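Local coordinates for type I modular polyketide synthase (Streptomyces albus subsp. albus, PDB 6IYT), which probably loads an ethylmalonyl extender unit from coenzyme A onto the acyl carrier protein during salinomycin assembly, as an acyltransferase domain, at residues G248-V262 with P284-L296. Sequence-based numbering, arbitrary orientation.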
loop_
_atom_site.group_PDB
_atom_site.type_symbol
_atom_site.label_atom_id
_atom_site.label_comp_id
_atom_site.label_asym_id
_atom_site.label_seq_id
_atom_site.Cartn_x
_atom_site.Cartn_y
_atom_site.Cartn_z
ATOM N N GLY A 248 8.182 25.073 3.030
ATOM C CA GLY A 248 9.260 25.970 2.607
ATOM C C GLY A 248 10.518 25.865 3.463
ATOM O O GLY A 248 11.595 26.261 3.044
ATOM N N LYS A 249 10.372 25.389 4.680
ATOM C CA LYS A 249 11.497 25.364 5.626
ATOM C C LYS A 249 12.286 24.069 5.556
ATOM O O LYS A 249 13.345 23.941 6.191
ATOM C CB LYS A 249 10.985 25.602 7.027
ATOM C CG LYS A 249 10.268 26.939 7.151
ATOM C CD LYS A 249 9.835 27.232 8.556
ATOM C CE LYS A 249 9.368 28.675 8.676
ATOM N NZ LYS A 249 8.032 28.783 9.327
ATOM N N GLY A 250 11.749 23.079 4.840
ATOM C CA GLY A 250 12.352 21.762 4.804
ATOM C C GLY A 250 11.562 20.798 3.966
ATOM O O GLY A 250 10.463 21.103 3.549
ATOM N N ALA A 251 12.158 19.636 3.705
ATOM C CA ALA A 251 11.489 18.560 3.066
ATOM C C ALA A 251 12.191 17.246 3.447
ATOM O O ALA A 251 13.072 17.224 4.328
ATOM C CB ALA A 251 11.478 18.773 1.565
ATOM N N VAL A 252 11.754 16.148 2.853
ATOM C CA VAL A 252 12.392 14.855 3.044
ATOM C C VAL A 252 12.746 14.230 1.684
ATOM O O VAL A 252 11.997 14.339 0.772
ATOM C CB VAL A 252 11.454 13.862 3.726
ATOM C CG1 VAL A 252 12.053 12.480 3.830
ATOM C CG2 VAL A 252 11.044 14.369 5.085
ATOM N N ALA A 253 13.898 13.602 1.653
ATOM C CA ALA A 253 14.387 12.923 0.462
ATOM C C ALA A 253 14.625 11.457 0.744
ATOM O O ALA A 253 15.067 11.077 1.820
ATOM C CB ALA A 253 15.686 13.570 -0.025
ATOM N N SER A 254 14.344 10.623 -0.238
ATOM C CA SER A 254 14.782 9.255 -0.210
ATOM C C SER A 254 16.218 9.167 -0.748
ATOM O O SER A 254 16.546 9.804 -1.739
ATOM C CB SER A 254 13.866 8.419 -1.066
ATOM O OG SER A 254 13.812 9.002 -2.338
ATOM N N VAL A 255 16.995 8.255 -0.183
ATOM C CA VAL A 255 18.386 8.035 -0.616
ATOM C C VAL A 255 18.680 6.572 -0.577
ATOM O O VAL A 255 18.505 5.945 0.444
ATOM C CB VAL A 255 19.373 8.724 0.334
ATOM C CG1 VAL A 255 20.813 8.390 -0.061
ATOM C CG2 VAL A 255 19.133 10.225 0.356
ATOM N N SER A 256 19.079 5.985 -1.703
ATOM C CA SER A 256 19.415 4.553 -1.703
ATOM C C SER A 256 20.885 4.279 -1.316
ATOM O O SER A 256 21.672 3.787 -2.133
ATOM C CB SER A 256 19.102 3.927 -3.066
ATOM O OG SER A 256 17.808 4.293 -3.480
ATOM N N LEU A 257 21.223 4.590 -0.063
ATOM C CA LEU A 257 22.486 4.207 0.547
ATOM C C LEU A 257 22.208 3.793 1.989
ATOM O O LEU A 257 21.240 4.236 2.571
ATOM C CB LEU A 257 23.439 5.381 0.576
ATOM C CG LEU A 257 24.084 5.893 -0.702
ATOM C CD1 LEU A 257 24.866 7.131 -0.345
ATOM C CD2 LEU A 257 24.987 4.851 -1.374
ATOM N N PRO A 258 23.116 3.027 2.582
ATOM C CA PRO A 258 23.068 2.660 3.993
ATOM C C PRO A 258 23.141 3.882 4.886
ATOM O O PRO A 258 23.822 4.841 4.545
ATOM C CB PRO A 258 24.321 1.775 4.182
ATOM C CG PRO A 258 24.721 1.350 2.822
ATOM C CD PRO A 258 24.258 2.413 1.874
ATOM N N ALA A 259 22.496 3.817 6.053
ATOM C CA ALA A 259 22.502 4.933 6.994
ATOM C C ALA A 259 23.900 5.468 7.240
ATOM O O ALA A 259 24.112 6.654 7.208
ATOM C CB ALA A 259 21.852 4.538 8.305
ATOM N N ALA A 260 24.858 4.582 7.501
ATOM C CA ALA A 260 26.198 5.034 7.884
ATOM C C ALA A 260 26.831 5.886 6.785
ATOM O O ALA A 260 27.515 6.875 7.075
ATOM C CB ALA A 260 27.095 3.848 8.206
ATOM N N GLU A 261 26.670 5.478 5.533
ATOM C CA GLU A 261 27.211 6.234 4.431
ATOM C C GLU A 261 26.547 7.612 4.346
ATOM O O GLU A 261 27.192 8.597 4.058
ATOM C CB GLU A 261 27.021 5.467 3.111
ATOM C CG GLU A 261 28.302 5.263 2.315
ATOM C CD GLU A 261 28.496 3.821 1.823
ATOM O OE1 GLU A 261 27.500 3.171 1.435
ATOM O OE2 GLU A 261 29.669 3.378 1.732
ATOM N N VAL A 262 25.241 7.668 4.544
ATOM C CA VAL A 262 24.539 8.942 4.493
ATOM C C VAL A 262 24.959 9.891 5.651
ATOM O O VAL A 262 25.197 11.076 5.421
ATOM C CB VAL A 262 23.020 8.756 4.497
ATOM C CG1 VAL A 262 22.337 10.102 4.521
ATOM C CG2 VAL A 262 22.597 7.981 3.265
ATOM N N PRO A 284 18.245 -1.980 4.257
ATOM C CA PRO A 284 19.689 -1.930 4.538
ATOM C C PRO A 284 20.388 -0.909 3.663
ATOM O O PRO A 284 21.439 -0.361 4.055
ATOM C CB PRO A 284 20.183 -3.341 4.188
ATOM C CG PRO A 284 18.981 -4.189 4.038
ATOM C CD PRO A 284 17.741 -3.353 4.141
ATOM N N ARG A 285 19.754 -0.558 2.539
ATOM C CA ARG A 285 20.338 0.378 1.610
ATOM C C ARG A 285 19.327 1.411 1.175
ATOM O O ARG A 285 19.427 1.975 0.101
ATOM C CB ARG A 285 20.901 -0.356 0.390
ATOM C CG ARG A 285 22.005 -1.339 0.748
ATOM C CD ARG A 285 23.227 -1.150 -0.134
ATOM N NE ARG A 285 24.022 -2.368 -0.213
ATOM C CZ ARG A 285 24.798 -2.831 0.768
ATOM N NH1 ARG A 285 25.440 -3.983 0.614
ATOM N NH2 ARG A 285 24.947 -2.140 1.889
ATOM N N SER A 286 18.437 1.762 2.085
ATOM C CA SER A 286 17.385 2.680 1.769
ATOM C C SER A 286 17.029 3.512 3.010
ATOM O O SER A 286 16.500 2.976 3.980
ATOM C CB SER A 286 16.159 1.888 1.307
ATOM O OG SER A 286 15.062 2.747 1.217
ATOM N N VAL A 287 17.290 4.812 2.953
ATOM C CA VAL A 287 16.965 5.732 4.080
ATOM C C VAL A 287 16.330 6.999 3.549
ATOM O O VAL A 287 16.203 7.167 2.329
ATOM C CB VAL A 287 18.211 6.121 4.934
ATOM C CG1 VAL A 287 18.945 4.876 5.433
ATOM C CG2 VAL A 287 19.145 7.036 4.149
ATOM N N THR A 288 15.726 7.773 4.440
ATOM C CA THR A 288 15.241 9.084 4.110
ATOM C C THR A 288 15.982 10.128 4.962
ATOM O O THR A 288 16.371 9.852 5.996
ATOM C CB THR A 288 13.738 9.238 4.383
ATOM O OG1 THR A 288 13.499 8.926 5.730
ATOM C CG2 THR A 288 12.933 8.277 3.528
ATOM N N VAL A 289 16.083 11.309 4.423
ATOM C CA VAL A 289 16.811 12.413 5.041
ATOM C C VAL A 289 15.927 13.664 5.069
ATOM O O VAL A 289 15.304 13.993 4.064
ATOM C CB VAL A 289 18.071 12.743 4.247
ATOM C CG1 VAL A 289 18.774 13.966 4.849
ATOM C CG2 VAL A 289 19.006 11.540 4.206
ATOM N N ALA A 290 15.764 14.259 6.254
ATOM C CA ALA A 290 14.950 15.456 6.423
ATOM C C ALA A 290 15.833 16.667 6.649
ATOM O O ALA A 290 16.842 16.581 7.325
ATOM C CB ALA A 290 14.009 15.287 7.614
ATOM N N GLY A 291 15.379 17.825 6.197
ATOM C CA GLY A 291 15.969 19.061 6.631
ATOM C C GLY A 291 15.730 20.199 5.669
ATOM O O GLY A 291 14.903 20.104 4.751
ATOM N N GLN A 292 16.566 21.220 5.784
ATOM C CA GLN A 292 16.407 22.451 5.029
ATOM C C GLN A 292 16.451 22.148 3.529
ATOM O O GLN A 292 17.235 21.329 3.089
ATOM C CB GLN A 292 17.545 23.397 5.417
ATOM C CG GLN A 292 17.577 24.678 4.645
ATOM C CD GLN A 292 18.984 25.220 4.530
ATOM O OE1 GLN A 292 19.683 24.899 3.579
ATOM N NE2 GLN A 292 19.486 25.757 5.631
ATOM N N VAL A 293 15.606 22.822 2.753
ATOM C CA VAL A 293 15.430 22.475 1.335
ATOM C C VAL A 293 16.719 22.658 0.531
ATOM O O VAL A 293 17.103 21.782 -0.237
ATOM C CB VAL A 293 14.307 23.309 0.691
ATOM C CG1 VAL A 293 14.216 23.018 -0.813
ATOM C CG2 VAL A 293 12.987 23.014 1.380
ATOM N N ALA A 294 17.383 23.789 0.713
ATOM C CA ALA A 294 18.599 24.076 -0.068
ATOM C C ALA A 294 19.678 23.027 0.175
ATOM O O ALA A 294 20.253 22.469 -0.781
ATOM C CB ALA A 294 19.122 25.461 0.265
ATOM N N ALA A 295 19.921 22.722 1.438
ATOM C CA ALA A 295 20.894 21.689 1.818
ATOM C C ALA A 295 20.476 20.324 1.276
ATOM O O ALA A 295 21.310 19.516 0.784
ATOM C CB ALA A 295 21.019 21.643 3.323
ATOM N N LEU A 296 19.177 20.040 1.370
ATOM C CA LEU A 296 18.663 18.762 0.916
ATOM C C LEU A 296 18.853 18.589 -0.576
ATOM O O LEU A 296 19.277 17.518 -1.051
ATOM C CB LEU A 296 17.187 18.648 1.273
ATOM C CG LEU A 296 16.624 17.241 1.195
ATOM C CD1 LEU A 296 17.243 16.334 2.254
ATOM C CD2 LEU A 296 15.109 17.298 1.355
HETATM O O HOH W 1 14.385 25.482 3.539
#
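Val-287 and Val-255 form one hydrogen-bonded pair in the antiparallel part of a mixed sheet whose helices pack on one face, the ferredoxin-like subdomain familiar from malonyl-CoA-type acyltransferases. Strands 251-255 and 286-291 run side by side at its middle, flanked by strands 310-312 and 276-283, and each leads into a helix. Three such pairs carry two backbone bonds each; the straightest runs from Val-287 N to Val-255 O, 178° at the hydrogen.

Followed outward, Val-287 shows how a strand valine joins sheet to helix. Its CB splits into two methyls. CG1, turned away from the carbonyl carbon (chi1 -54°), makes van der Waals contact with Leu-257 O at 3.7 Å and Ala-259 N at 3.8 Å, where helix 259-266 begins. CG2, set between the backbone N and the carbonyl carbon, meets Val-262 CG2 at 3.7 Å and Leu-257 O at 3.8 Å, with Val-255 CB at 4.2 Å. Both methyls thus lie against Leu-257 O, buried without a hydrogen-bond partner. Val-262 CG1 also packs on Val-289 CG2 at 3.6 Å, the two side chains running in opposite directions.

On the same face, helix 293-305 sends Leu-296 over two alanines: its CD1 touches Ala-253 CB, and its CD2 lies 3.9 Å from Ala-251 CB.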